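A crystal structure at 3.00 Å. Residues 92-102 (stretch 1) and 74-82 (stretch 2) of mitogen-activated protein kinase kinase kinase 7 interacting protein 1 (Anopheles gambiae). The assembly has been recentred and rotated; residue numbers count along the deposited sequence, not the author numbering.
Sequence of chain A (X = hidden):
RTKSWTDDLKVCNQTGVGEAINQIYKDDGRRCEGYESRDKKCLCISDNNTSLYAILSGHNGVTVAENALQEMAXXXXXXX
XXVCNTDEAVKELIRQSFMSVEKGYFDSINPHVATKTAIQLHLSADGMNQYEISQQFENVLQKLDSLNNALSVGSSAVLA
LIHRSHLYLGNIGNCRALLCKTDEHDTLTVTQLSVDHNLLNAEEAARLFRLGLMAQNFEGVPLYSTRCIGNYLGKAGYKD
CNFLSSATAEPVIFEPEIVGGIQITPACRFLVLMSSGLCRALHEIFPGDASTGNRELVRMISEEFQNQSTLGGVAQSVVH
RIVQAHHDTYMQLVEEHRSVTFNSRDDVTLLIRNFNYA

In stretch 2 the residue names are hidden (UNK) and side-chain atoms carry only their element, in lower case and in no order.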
ATOM      1  N   GLU A  92      13.471   4.994  14.912  1.00 52.45           N
ATOM      2  CA  GLU A  92      14.146   3.712  15.120  1.00 52.60           C
ATOM      3  C   GLU A  92      13.169   2.638  15.604  1.00 52.44           C
ATOM      4  O   GLU A  92      13.296   1.464  15.245  1.00 52.49           O
ATOM      5  CB  GLU A  92      15.321   3.872  16.103  1.00 52.72           C
ATOM      6  CG  GLU A  92      16.242   2.647  16.247  1.00 53.58           C
ATOM      7  CD  GLU A  92      16.767   2.105  14.911  1.00 55.26           C
ATOM      8  OE1 GLU A  92      16.782   2.844  13.897  1.00 55.88           O
ATOM      9  OE2 GLU A  92      17.170   0.922  14.874  1.00 55.75           O
ATOM     10  N   LEU A  93      12.192   3.054  16.407  1.00 52.21           N
ATOM     11  CA  LEU A  93      11.165   2.156  16.909  1.00 52.00           C
ATOM     12  C   LEU A  93      10.369   1.569  15.755  1.00 51.88           C
ATOM     13  O   LEU A  93      10.211   0.354  15.680  1.00 51.89           O
ATOM     14  CB  LEU A  93      10.228   2.889  17.871  1.00 52.16           C
ATOM     15  CG  LEU A  93       9.686   2.201  19.132  1.00 52.21           C
ATOM     16  CD1 LEU A  93       8.587   3.057  19.731  1.00 52.55           C
ATOM     17  CD2 LEU A  93       9.168   0.794  18.877  1.00 52.72           C
ATOM     18  N   ILE A  94       9.872   2.426  14.862  1.00 51.80           N
ATOM     19  CA  ILE A  94       9.133   1.953  13.687  1.00 52.06           C
ATOM     20  C   ILE A  94       9.996   1.194  12.683  1.00 52.01           C
ATOM     21  O   ILE A  94       9.539   0.223  12.098  1.00 51.93           O
ATOM     22  CB  ILE A  94       8.260   3.048  12.998  1.00 52.01           C
ATOM     23  CG1 ILE A  94       8.738   4.464  13.351  1.00 52.51           C
ATOM     24  CG2 ILE A  94       6.821   2.942  13.479  1.00 52.81           C
ATOM     25  CD1 ILE A  94       7.639   5.530  13.206  1.00 52.15           C
ATOM     26  N   ARG A  95      11.249   1.618  12.523  1.00 52.43           N
ATOM     27  CA  ARG A  95      12.228   0.941  11.657  1.00 52.69           C
ATOM     28  C   ARG A  95      12.439  -0.498  12.101  1.00 52.77           C
ATOM     29  O   ARG A  95      12.451  -1.415  11.276  1.00 52.86           O
ATOM     30  CB  ARG A  95      13.566   1.700  11.659  1.00 52.74           C
ATOM     31  CG  ARG A  95      14.309   1.698  10.320  1.00 53.07           C
ATOM     32  CD  ARG A  95      15.487   0.749  10.340  1.00 54.26           C
ATOM     33  NE  ARG A  95      16.601   1.292  11.113  1.00 54.93           N
ATOM     34  CZ  ARG A  95      17.482   0.557  11.788  1.00 55.27           C
ATOM     35  NH1 ARG A  95      17.383  -0.766  11.802  1.00 55.57           N
ATOM     36  NH2 ARG A  95      18.462   1.150  12.460  1.00 54.81           N
ATOM     37  N   GLN A  96      12.596  -0.680  13.409  1.00 52.77           N
ATOM     38  CA  GLN A  96      12.713  -1.999  14.005  1.00 52.93           C
ATOM     39  C   GLN A  96      11.459  -2.838  13.811  1.00 52.80           C
ATOM     40  O   GLN A  96      11.536  -4.057  13.647  1.00 53.02           O
ATOM     41  CB  GLN A  96      13.025  -1.885  15.497  1.00 53.11           C
ATOM     42  CG  GLN A  96      14.504  -1.959  15.830  1.00 54.24           C
ATOM     43  CD  GLN A  96      15.187  -3.180  15.218  1.00 56.05           C
ATOM     44  OE1 GLN A  96      16.291  -3.077  14.680  1.00 56.82           O
ATOM     45  NE2 GLN A  96      14.529  -4.341  15.292  1.00 56.87           N
ATOM     46  N   SER A  97      10.306  -2.183  13.830  1.00 52.60           N
ATOM     47  CA  SER A  97       9.036  -2.877  13.742  1.00 52.43           C
ATOM     48  C   SER A  97       8.852  -3.541  12.385  1.00 52.05           C
ATOM     49  O   SER A  97       8.277  -4.624  12.299  1.00 51.96           O
ATOM     50  CB  SER A  97       7.897  -1.912  14.018  1.00 52.53           C
ATOM     51  OG  SER A  97       6.686  -2.619  14.191  1.00 53.81           O
ATOM     52  N   PHE A  98       9.340  -2.878  11.337  1.00 51.68           N
ATOM     53  CA  PHE A  98       9.377  -3.423   9.979  1.00 51.21           C
ATOM     54  C   PHE A  98      10.357  -4.567   9.897  1.00 51.38           C
ATOM     55  O   PHE A  98      10.089  -5.599   9.288  1.00 51.13           O
ATOM     56  CB  PHE A  98       9.854  -2.360   9.005  1.00 50.84           C
ATOM     57  CG  PHE A  98       8.785  -1.440   8.537  1.00 50.22           C
ATOM     58  CD1 PHE A  98       8.657  -0.176   9.085  1.00 49.71           C
ATOM     59  CD2 PHE A  98       7.920  -1.823   7.521  1.00 50.48           C
ATOM     60  CE1 PHE A  98       7.668   0.690   8.647  1.00 50.19           C
ATOM     61  CE2 PHE A  98       6.926  -0.967   7.072  1.00 50.89           C
ATOM     62  CZ  PHE A  98       6.798   0.295   7.635  1.00 50.74           C
ATOM     63  N   MET A  99      11.513  -4.352  10.513  1.00 51.79           N
ATOM     64  CA  MET A  99      12.618  -5.282  10.441  1.00 52.35           C
ATOM     65  C   MET A  99      12.189  -6.640  10.935  1.00 51.69           C
ATOM     66  O   MET A  99      12.552  -7.654  10.347  1.00 51.96           O
ATOM     67  CB  MET A  99      13.771  -4.787  11.296  1.00 52.28           C
ATOM     68  CG  MET A  99      14.909  -4.124  10.551  1.00 52.99           C
ATOM     69  SD  MET A  99      16.264  -3.805  11.738  1.00 54.76           S
ATOM     70  CE  MET A  99      16.803  -5.465  12.235  1.00 54.13           C
ATOM     71  N   SER A 100      11.402  -6.647  12.006  1.00 51.26           N
ATOM     72  CA  SER A 100      11.026  -7.883  12.674  1.00 50.90           C
ATOM     73  C   SER A 100       9.715  -8.440  12.141  1.00 50.44           C
ATOM     74  O   SER A 100       9.304  -9.538  12.510  1.00 50.41           O
ATOM     75  CB  SER A 100      10.944  -7.667  14.182  1.00 51.04           C
ATOM     76  OG  SER A 100       9.957  -6.702  14.478  1.00 51.63           O
ATOM     77  N   VAL A 101       9.056  -7.670  11.283  1.00 50.14           N
ATOM     78  CA  VAL A 101       7.888  -8.160  10.547  1.00 49.73           C
ATOM     79  C   VAL A 101       8.387  -8.988   9.376  1.00 49.39           C
ATOM     80  O   VAL A 101       7.775  -9.990   8.995  1.00 49.40           O
ATOM     81  CB  VAL A 101       6.976  -7.001  10.072  1.00 49.65           C
ATOM     82  CG1 VAL A 101       6.222  -7.373   8.824  1.00 49.46           C
ATOM     83  CG2 VAL A 101       6.005  -6.621  11.169  1.00 49.68           C
ATOM     84  N   GLU A 102       9.519  -8.550   8.834  1.00 49.08           N
ATOM     85  CA  GLU A 102      10.226  -9.226   7.758  1.00 48.84           C
ATOM     86  C   GLU A 102      10.982 -10.451   8.296  1.00 48.77           C
ATOM     87  O   GLU A 102      10.980 -11.514   7.675  1.00 48.94           O
ATOM     88  CB  GLU A 102      11.182  -8.232   7.094  1.00 48.71           C
ATOM     89  CG  GLU A 102      12.011  -8.784   5.960  1.00 48.44           C
ATOM     90  CD  GLU A 102      11.293  -8.782   4.636  1.00 48.80           C
ATOM     91  OE1 GLU A 102      10.044  -8.718   4.606  1.00 48.98           O
ATOM     92  OE2 GLU A 102      11.994  -8.844   3.609  1.00 49.73           O
ATOM     93  N   UNK A  74       1.465  -4.437  17.758  1.00 52.88           N
ATOM     94  CA  UNK A  74       1.986  -5.057  18.962  1.00 52.91           C
ATOM     95  C   UNK A  74       3.372  -4.540  19.322  1.00 53.15           C
ATOM     96  O   UNK A  74       3.733  -4.497  20.492  1.00 53.14           O
ATOM     97  c   UNK A  74       2.012  -6.562  18.802  1.00 52.77           C
ATOM     98  N   UNK A  75       4.155  -4.155  18.319  1.00 53.60           N
ATOM     99  CA  UNK A  75       5.517  -3.679  18.572  1.00 54.08           C
ATOM    100  C   UNK A  75       5.585  -2.197  18.910  1.00 53.96           C
ATOM    101  O   UNK A  75       6.589  -1.737  19.460  1.00 54.21           O
ATOM    102  c   UNK A  75       7.214  -5.327  17.645  1.00 55.97           C
ATOM    103  o   UNK A  75       7.158  -5.819  15.298  1.00 60.11           O
ATOM    104  c   UNK A  75       6.460  -4.023  17.421  1.00 54.24           C
ATOM    105  o   UNK A  75       6.934  -7.507  16.708  1.00 59.77           O
ATOM    106  c   UNK A  75       7.096  -6.285  16.466  1.00 58.85           C
ATOM    107  N   UNK A  76       4.520  -1.459  18.601  1.00 53.72           N
ATOM    108  CA  UNK A  76       4.469  -0.043  18.938  1.00 53.50           C
ATOM    109  C   UNK A  76       3.073   0.486  19.213  1.00 53.54           C
ATOM    110  O   UNK A  76       2.611   1.379  18.509  1.00 53.66           O
ATOM    111  c   UNK A  76       5.166   0.802  17.863  1.00 53.45           C
ATOM    112  c   UNK A  76       6.331   0.646  15.724  1.00 51.98           C
ATOM    113  c   UNK A  76       3.920   1.190  15.707  1.00 52.77           C
ATOM    114  c   UNK A  76       5.018   0.406  16.396  1.00 53.10           C
ATOM    115  N   UNK A  77       2.412  -0.053  20.238  1.00 53.50           N
ATOM    116  CA  UNK A  77       1.122   0.481  20.683  1.00 53.50           C
ATOM    117  C   UNK A  77       0.891   0.276  22.173  1.00 53.72           C
ATOM    118  O   UNK A  77       0.163   1.057  22.776  1.00 53.61           O
ATOM    119  c   UNK A  77      -0.563   2.262  18.667  1.00 52.84           C
ATOM    120  c   UNK A  77      -0.030   0.026  19.768  1.00 53.41           C
ATOM    121  c   UNK A  77      -1.634   0.183  17.840  1.00 52.73           C
ATOM    122  c   UNK A  77      -0.382   0.765  18.466  1.00 53.02           C
ATOM    123  N   UNK A  78       1.516  -0.740  22.764  1.00 54.19           N
ATOM    124  CA  UNK A  78       1.178  -1.160  24.125  1.00 54.82           C
ATOM    125  C   UNK A  78       2.403  -1.407  25.010  1.00 55.50           C
ATOM    126  O   UNK A  78       2.879  -2.537  25.125  1.00 55.68           O
ATOM    127  c   UNK A  78       0.290  -2.405  24.095  1.00 54.64           C
ATOM    128  c   UNK A  78      -0.075  -4.536  22.818  1.00 53.11           C
ATOM    129  c   UNK A  78       2.136  -3.367  22.693  1.00 53.49           C
ATOM    130  c   UNK A  78       0.939  -3.689  23.574  1.00 53.98           C
ATOM    131  N   UNK A  79       2.905  -0.343  25.632  1.00 56.11           N
ATOM    132  CA  UNK A  79       3.027   0.933  24.934  1.00 56.79           C
ATOM    133  C   UNK A  79       4.492   1.299  25.004  1.00 57.22           C
ATOM    134  O   UNK A  79       4.963   1.850  25.995  1.00 57.10           O
ATOM    135  N   UNK A  80       5.212   0.971  23.941  1.00 57.80           N
ATOM    136  CA  UNK A  80       6.672   1.046  23.919  1.00 58.37           C
ATOM    137  C   UNK A  80       7.178   2.441  23.535  1.00 58.73           C
ATOM    138  O   UNK A  80       8.375   2.629  23.288  1.00 58.76           O
ATOM    139  c   UNK A  80       7.232  -0.009  22.950  1.00 58.39           C
ATOM    140  c   UNK A  80       5.529  -1.895  22.494  1.00 58.10           C
ATOM    141  c   UNK A  80       6.794  -1.455  23.240  1.00 58.40           C
ATOM    142  o   UNK A  80       5.278  -3.088  22.353  1.00 58.34           O
ATOM    143  n   UNK A  80       4.737  -0.940  22.024  1.00 57.86           N
ATOM    144  N   UNK A  81       6.262   3.411  23.514  1.00 59.08           N
ATOM    145  CA  UNK A  81       6.528   4.760  23.001  1.00 59.25           C
ATOM    146  C   UNK A  81       6.902   5.811  24.060  1.00 59.42           C
ATOM    147  O   UNK A  81       7.579   6.803  23.750  1.00 59.66           O
ATOM    148  c   UNK A  81       5.337   5.241  22.165  1.00 59.24           C
ATOM    149  c   UNK A  81       3.857   4.128  20.446  1.00 59.21           C
ATOM    150  c   UNK A  81       5.257   4.644  20.757  1.00 59.21           C
ATOM    151  c   UNK A  81       5.731   5.642  19.710  1.00 58.86           C
ATOM    152  N   UNK A  82       6.470   5.601  25.302  1.00 59.37           N
ATOM    153  CA  UNK A  82       6.784   6.543  26.374  1.00 59.35           C
ATOM    154  C   UNK A  82       8.211   6.386  26.917  1.00 59.33           C
ATOM    155  O   UNK A  82       8.674   7.206  27.715  1.00 59.35           O
ATOM    156  n   UNK A  82       3.722   5.113  27.684  1.00 59.30           N
ATOM    157  o   UNK A  82       5.709   4.077  27.559  1.00 60.06           O
ATOM    158  c   UNK A  82       5.049   5.112  27.581  1.00 59.57           C
ATOM    159  c   UNK A  82       5.727   6.476  27.489  1.00 59.47           C
TER

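Position 74 carries one side-chain carbon and nothing beyond it. That carbon is a CB standing alone, 7.7 Å from S97 OG, its nearest atom of stretch 1, and the residue is alanine, A74.

Position 75 has three side-chain carbons in a row, the third carrying two oxygens. Its CA lies 6.0 Å from the CA of S97, and its CA-to-CB bond points toward the helix of stretch 1. One of its oxygens is 3.0 Å from S100 OG. An unbranched chain of this length ending in two oxygens is glutamate, E75, and the oxygen near S100 is OE1. S97 OG donates a weak hydrogen bond to E75 OE1 at 3.4 Å.

Position 76 has four carbons, forked at the second. It is the first residue after the helix to leave helical phi/psi, at -150/62°, and its CB is directed toward stretch 1. The tip reaches the helix closely: one of the end carbons of the fork lies 3.2 Å from I94 CG2, a tight approach for two carbons, and 3.5 Å from S97 CB. The fork at the second carbon rules out a fork at CB and identifies leucine, L76, and that end carbon is CD2.

Position 77 repeats the pattern of four carbons forked at the second, and its side chain is out of reach of stretch 1; it is L77. Position 78 has the same fork, exposed and likewise out of reach, giving L78.

Position 79 has no side-chain atoms and is glycine, G79. The peptide bond before it is cis.

Position 80 has three carbons in a row, the third bonded to one oxygen and one nitrogen. Its contact with stretch 1 runs through the backbone, where its O lies 3.6 Å from L93 CD1. The side chain is that of glutamine, Q80.

Position 81 has four carbons forked at the second. Its CA-to-CB bond points sideways, yet the end of the side chain comes nearer, with the fork carbon 3.8 Å from L93 CD1. This is leucine, L81, and the fork carbon is CG.

Position 82 has two carbons, the second carrying one oxygen and one nitrogen, and makes no contact with stretch 1; it is asparagine, N82.

The contact buries 356 Å² and combines an apolar patch with a polar one. L93, the most covered residue of stretch 1, places CD2 4.1 Å from L76 CB while its CD1 meets L81, so one side chain bridges two parts of the loop. L76 fits against I94 and S97. Farther along the helix, S97 and S100, one turn apart, both direct CB toward stretch 2 and bring their hydroxyls near the E75 carboxylate.

Stretch 2 74-82: AELLLGQLN
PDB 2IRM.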